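Local coordinates for 3-HSA hydroxylase, oxygenase (Rhodococcus sp., PDB 2RFQ), which catalyses the FMNH2-dependent ortho-hydroxylation of the secosteroid phenol 3-HSA to the catechol 3,4-DHSA during cholesterol breakdown, at the interface of chains A and B. Numbering follows the deposited sequence. Chains: chain A/B, 3-HSA hydroxylase, oxygenase.

Contact 1: the interface of chains A and B. Residues chain A 385, 387; chain B 257, 260-261, 264, 280, 283.
The loop of chain A just past helix 373-384 puts A:Phe385 between two helices of chain B, 233-264 and 277-309, and A:Leu387 against helix 233-264. A:Phe385 carries the contact, its ring filling the groove between them. On one face lies the CD1 methyl of B:Ile283, 3.8 Å above the plane and toward the rim; on the opposite face, at a similar height, lies the CG2 methyl of B:Val264. The methyl of B:Ile283 gets there because CG1 is set between the backbone N and the carbonyl carbon (chi1 60°) and the chain then runs extended. On the same side as this methyl, the extended aliphatic chain of B:Lys280 passes the rim, its CG 3.9 Å from A:Phe385 CE2. A lysine suits this place because its methylenes can pack on a ring while its amino group lies farther along.

Helix 233-264 runs under the face that B:Val264 touches, and B:Gln260 CB and B:Gly261 CA come up obliquely from that side beneath CE1 and CD1. There A:Phe385 CE1 meets B:Gln260 CB at 3.6 Å, and A:Phe385 CD1 comes equally near B:Gly261 CA. Glycine lets the ring approach the helix backbone, where a side chain could stand in the way. B:Gln260 presents its CB to the ring, and its amide plane is turned 66° from the ring plane.

B:Val264 uses both branches: while CG2 supports the phenyl face, CG1 anti to the backbone N (chi1 176°) meets A:Leu387 CD1 at 3.5 Å, the two side chains crossing at about a right angle. With an alanine in place of A:Phe385, the methyls of B:Ile283 and B:Val264 would lose the ring that separates them, and a gap would probably open between the two helices. The site is a hydrophobic knob-in-groove contact that fastens the C-terminal segment of one subunit to its neighbour in the homotetramer.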
loop_
_atom_site.group_PDB
_atom_site.type_symbol
_atom_site.label_atom_id
_atom_site.label_comp_id
_atom_site.label_asym_id
_atom_site.label_seq_id
_atom_site.Cartn_x
_atom_site.Cartn_y
_atom_site.Cartn_z
ATOM N N PHE A 385 -13.263 -13.369 17.128
ATOM C CA PHE A 385 -12.668 -14.483 17.892
ATOM C C PHE A 385 -13.508 -14.906 19.100
ATOM O O PHE A 385 -13.184 -15.897 19.775
ATOM C CB PHE A 385 -11.235 -14.139 18.306
ATOM C CG PHE A 385 -10.268 -14.059 17.155
ATOM C CD1 PHE A 385 -10.457 -14.822 16.002
ATOM C CD2 PHE A 385 -9.145 -13.247 17.237
ATOM C CE1 PHE A 385 -9.558 -14.762 14.948
ATOM C CE2 PHE A 385 -8.236 -13.171 16.188
ATOM C CZ PHE A 385 -8.438 -13.935 15.036
ATOM N N LEU A 387 -14.057 -13.183 21.877
ATOM C CA LEU A 387 -13.369 -12.779 23.116
ATOM C C LEU A 387 -14.064 -11.545 23.715
ATOM O O LEU A 387 -14.728 -10.811 22.993
ATOM C CB LEU A 387 -11.905 -12.480 22.812
ATOM C CG LEU A 387 -10.988 -13.650 22.408
ATOM C CD1 LEU A 387 -9.697 -13.123 21.805
ATOM C CD2 LEU A 387 -10.695 -14.530 23.594
ATOM N N VAL B 257 -11.115 -17.369 9.965
ATOM C CA VAL B 257 -11.651 -16.985 11.291
ATOM C C VAL B 257 -12.028 -18.217 12.142
ATOM O O VAL B 257 -11.739 -18.257 13.343
ATOM C CB VAL B 257 -12.812 -15.966 11.184
ATOM C CG1 VAL B 257 -13.520 -15.754 12.540
ATOM C CG2 VAL B 257 -12.284 -14.628 10.620
ATOM N N GLN B 260 -8.597 -19.804 13.268
ATOM C CA GLN B 260 -7.902 -18.892 14.170
ATOM C C GLN B 260 -8.617 -18.703 15.499
ATOM O O GLN B 260 -7.975 -18.671 16.550
ATOM C CB GLN B 260 -7.697 -17.531 13.489
ATOM C CG GLN B 260 -6.659 -17.546 12.394
ATOM C CD GLN B 260 -5.409 -18.305 12.795
ATOM O OE1 GLN B 260 -4.916 -18.158 13.914
ATOM N NE2 GLN B 260 -4.893 -19.118 11.881
ATOM N N GLY B 261 -9.940 -18.564 15.447
ATOM C CA GLY B 261 -10.767 -18.398 16.647
ATOM C C GLY B 261 -10.459 -19.482 17.666
ATOM O O GLY B 261 -10.263 -19.190 18.852
ATOM N N VAL B 264 -6.888 -18.944 19.090
ATOM C CA VAL B 264 -6.831 -17.783 19.975
ATOM C C VAL B 264 -7.490 -18.104 21.322
ATOM O O VAL B 264 -6.902 -17.857 22.379
ATOM C CB VAL B 264 -7.422 -16.510 19.299
ATOM C CG1 VAL B 264 -7.442 -15.346 20.263
ATOM C CG2 VAL B 264 -6.606 -16.137 18.070
ATOM N N LYS B 280 -5.885 -9.559 14.654
ATOM C CA LYS B 280 -7.209 -8.916 14.701
ATOM C C LYS B 280 -7.354 -7.819 13.663
ATOM O O LYS B 280 -8.399 -7.712 12.983
ATOM C CB LYS B 280 -7.493 -8.373 16.097
ATOM C CG LYS B 280 -7.589 -9.470 17.155
ATOM C CD LYS B 280 -7.620 -8.838 18.538
ATOM C CE LYS B 280 -7.743 -9.906 19.631
ATOM N NZ LYS B 280 -7.844 -9.199 20.940
ATOM N N ILE B 283 -7.811 -9.253 10.095
ATOM C CA ILE B 283 -9.170 -9.711 9.817
ATOM C C ILE B 283 -10.155 -8.556 9.689
ATOM O O ILE B 283 -11.073 -8.641 8.881
ATOM C CB ILE B 283 -9.691 -10.856 10.738
ATOM C CG1 ILE B 283 -9.700 -10.450 12.209
ATOM C CG2 ILE B 283 -8.933 -12.170 10.475
ATOM C CD1 ILE B 283 -10.546 -11.397 13.055
#

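Contact 2: the interface of chains A and B. Residues chain A 280, 283-284, 287; chain B 324, 377, 380-381.
The hydroxyl oxygen OG of A:Ser287 is held within its own helix and approached by B:Arg324 from the other chain. A:Ser287 OG donates to the backbone carbonyl O of A:Ile283 at 2.9 Å and also to that of A:Ala284, so its one hydrogen is probably shared or alternates between them. The first approach is tilted 19° from the carbonyl plane; the second comes from above its plane, 41° out, and is the poorer placed. With OG between the backbone N and the carbonyl carbon (chi1 59°), the hydroxyl turns back to the preceding turn. B:Arg324 NH1 adds a weak, strongly bent hydrogen bond to A:Ser287 OG at 3.0 Å.

The arginine chain bends at chi3, and its CD sits 3.7 Å above the centre of the B:Tyr380 ring. This packing within chain B probably helps to steer the guanidinium toward the serine. A:Ser287 OG lies on the same side of the tyrosine ring, near its rim, whereas A:Ile283 CG2 meets B:Tyr380 CE2, the two side chains crossing at about a right angle.

A:Ala284 fits between two tyrosines: its CB is 3.5 Å from B:Tyr377 CB, and its CA packs by B:Tyr380 CD2. One turn earlier, A:Lys280 CB rests 3.9 Å from B:Gly381 CA. Alanine and glycine are small enough for the helices to come close.

One stripe of A helix 277-309 thus packs on B helix 373-384, with helix 316-344 supplying the arginine, all within the helical C-terminal part of the acyl-CoA dehydrogenase-like fold.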
loop_
_atom_site.group_PDB
_atom_site.type_symbol
_atom_site.label_atom_id
_atom_site.label_comp_id
_atom_site.label_asym_id
_atom_site.label_seq_id
_atom_site.Cartn_x
_atom_site.Cartn_y
_atom_site.Cartn_z
ATOM N N LYS A 280 -5.093 9.111 -15.060
ATOM C CA LYS A 280 -6.402 8.460 -15.215
ATOM C C LYS A 280 -6.580 7.371 -14.175
ATOM O O LYS A 280 -7.657 7.242 -13.549
ATOM C CB LYS A 280 -6.547 7.890 -16.617
ATOM C CG LYS A 280 -6.599 8.982 -17.674
ATOM C CD LYS A 280 -6.624 8.399 -19.075
ATOM C CE LYS A 280 -6.748 9.499 -20.121
ATOM N NZ LYS A 280 -6.730 8.877 -21.493
ATOM N N ILE A 283 -7.339 8.796 -10.710
ATOM C CA ILE A 283 -8.755 9.206 -10.681
ATOM C C ILE A 283 -9.701 8.010 -10.484
ATOM O O ILE A 283 -10.677 8.103 -9.715
ATOM C CB ILE A 283 -9.094 10.053 -11.939
ATOM C CG1 ILE A 283 -8.704 11.513 -11.655
ATOM C CG2 ILE A 283 -10.572 9.961 -12.347
ATOM C CD1 ILE A 283 -8.430 12.311 -12.957
ATOM N N ALA A 284 -9.418 6.892 -11.157
ATOM C CA ALA A 284 -10.237 5.692 -11.010
ATOM C C ALA A 284 -10.128 5.144 -9.592
ATOM O O ALA A 284 -11.137 4.801 -8.970
ATOM C CB ALA A 284 -9.832 4.630 -12.030
ATOM N N SER A 287 -11.884 7.713 -7.032
ATOM C CA SER A 287 -13.352 7.723 -7.117
ATOM C C SER A 287 -13.919 6.409 -6.561
ATOM O O SER A 287 -14.939 6.395 -5.845
ATOM C CB SER A 287 -13.834 7.987 -8.550
ATOM O OG SER A 287 -13.337 7.007 -9.433
ATOM N N ARG B 324 -14.935 0.130 -13.529
ATOM C CA ARG B 324 -13.973 0.636 -12.560
ATOM C C ARG B 324 -14.039 -0.189 -11.268
ATOM O O ARG B 324 -13.027 -0.680 -10.776
ATOM C CB ARG B 324 -14.294 2.104 -12.261
ATOM C CG ARG B 324 -13.441 2.674 -11.128
ATOM C CD ARG B 324 -14.070 3.957 -10.595
ATOM N NE ARG B 324 -15.279 3.658 -9.819
ATOM C CZ ARG B 324 -16.169 4.569 -9.445
ATOM N NH1 ARG B 324 -16.042 5.858 -9.782
ATOM N NH2 ARG B 324 -17.229 4.183 -8.762
ATOM N N TYR B 377 -9.449 1.127 -15.462
ATOM C CA TYR B 377 -9.139 2.408 -14.800
ATOM C C TYR B 377 -8.840 3.497 -15.801
ATOM O O TYR B 377 -9.353 4.623 -15.678
ATOM C CB TYR B 377 -7.979 2.254 -13.822
ATOM C CG TYR B 377 -8.221 1.329 -12.646
ATOM C CD1 TYR B 377 -9.517 1.055 -12.177
ATOM C CD2 TYR B 377 -7.141 0.824 -11.922
ATOM C CE1 TYR B 377 -9.730 0.211 -11.054
ATOM C CE2 TYR B 377 -7.335 -0.010 -10.801
ATOM C CZ TYR B 377 -8.626 -0.319 -10.394
ATOM O OH TYR B 377 -8.807 -1.137 -9.292
ATOM N N TYR B 380 -12.022 4.508 -17.468
ATOM C CA TYR B 380 -12.835 5.309 -16.558
ATOM C C TYR B 380 -12.338 6.773 -16.530
ATOM O O TYR B 380 -13.123 7.728 -16.683
ATOM C CB TYR B 380 -12.821 4.719 -15.140
ATOM C CG TYR B 380 -13.542 5.620 -14.177
ATOM C CD1 TYR B 380 -14.940 5.599 -14.058
ATOM C CD2 TYR B 380 -12.826 6.558 -13.433
ATOM C CE1 TYR B 380 -15.604 6.482 -13.197
ATOM C CE2 TYR B 380 -13.475 7.441 -12.561
ATOM C CZ TYR B 380 -14.850 7.389 -12.442
ATOM O OH TYR B 380 -15.483 8.264 -11.585
ATOM N N GLY B 381 -11.024 6.940 -16.383
ATOM C CA GLY B 381 -10.423 8.292 -16.398
ATOM C C GLY B 381 -10.650 9.079 -17.679
ATOM O O GLY B 381 -10.978 10.266 -17.642
#

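The centres of the C-alpha atoms of contact 1 and contact 2 are about 36 Å apart, yet the two reuse the same pieces with the chains exchanged. Lys280 and Ile283 of helix 277-309 serve in both, from chain B in contact 1 and from chain A in contact 2. By the two-fold symmetry, each helix 277-309 therefore receives helix 373-384 of its partner and, next to it, the segment that follows with Phe385. Ile283 adopts different chi1 angles in the two chains. Helix and following loop probably form one strip of contact, present in two symmetry-related copies, which joins two subunits of the homotetramer.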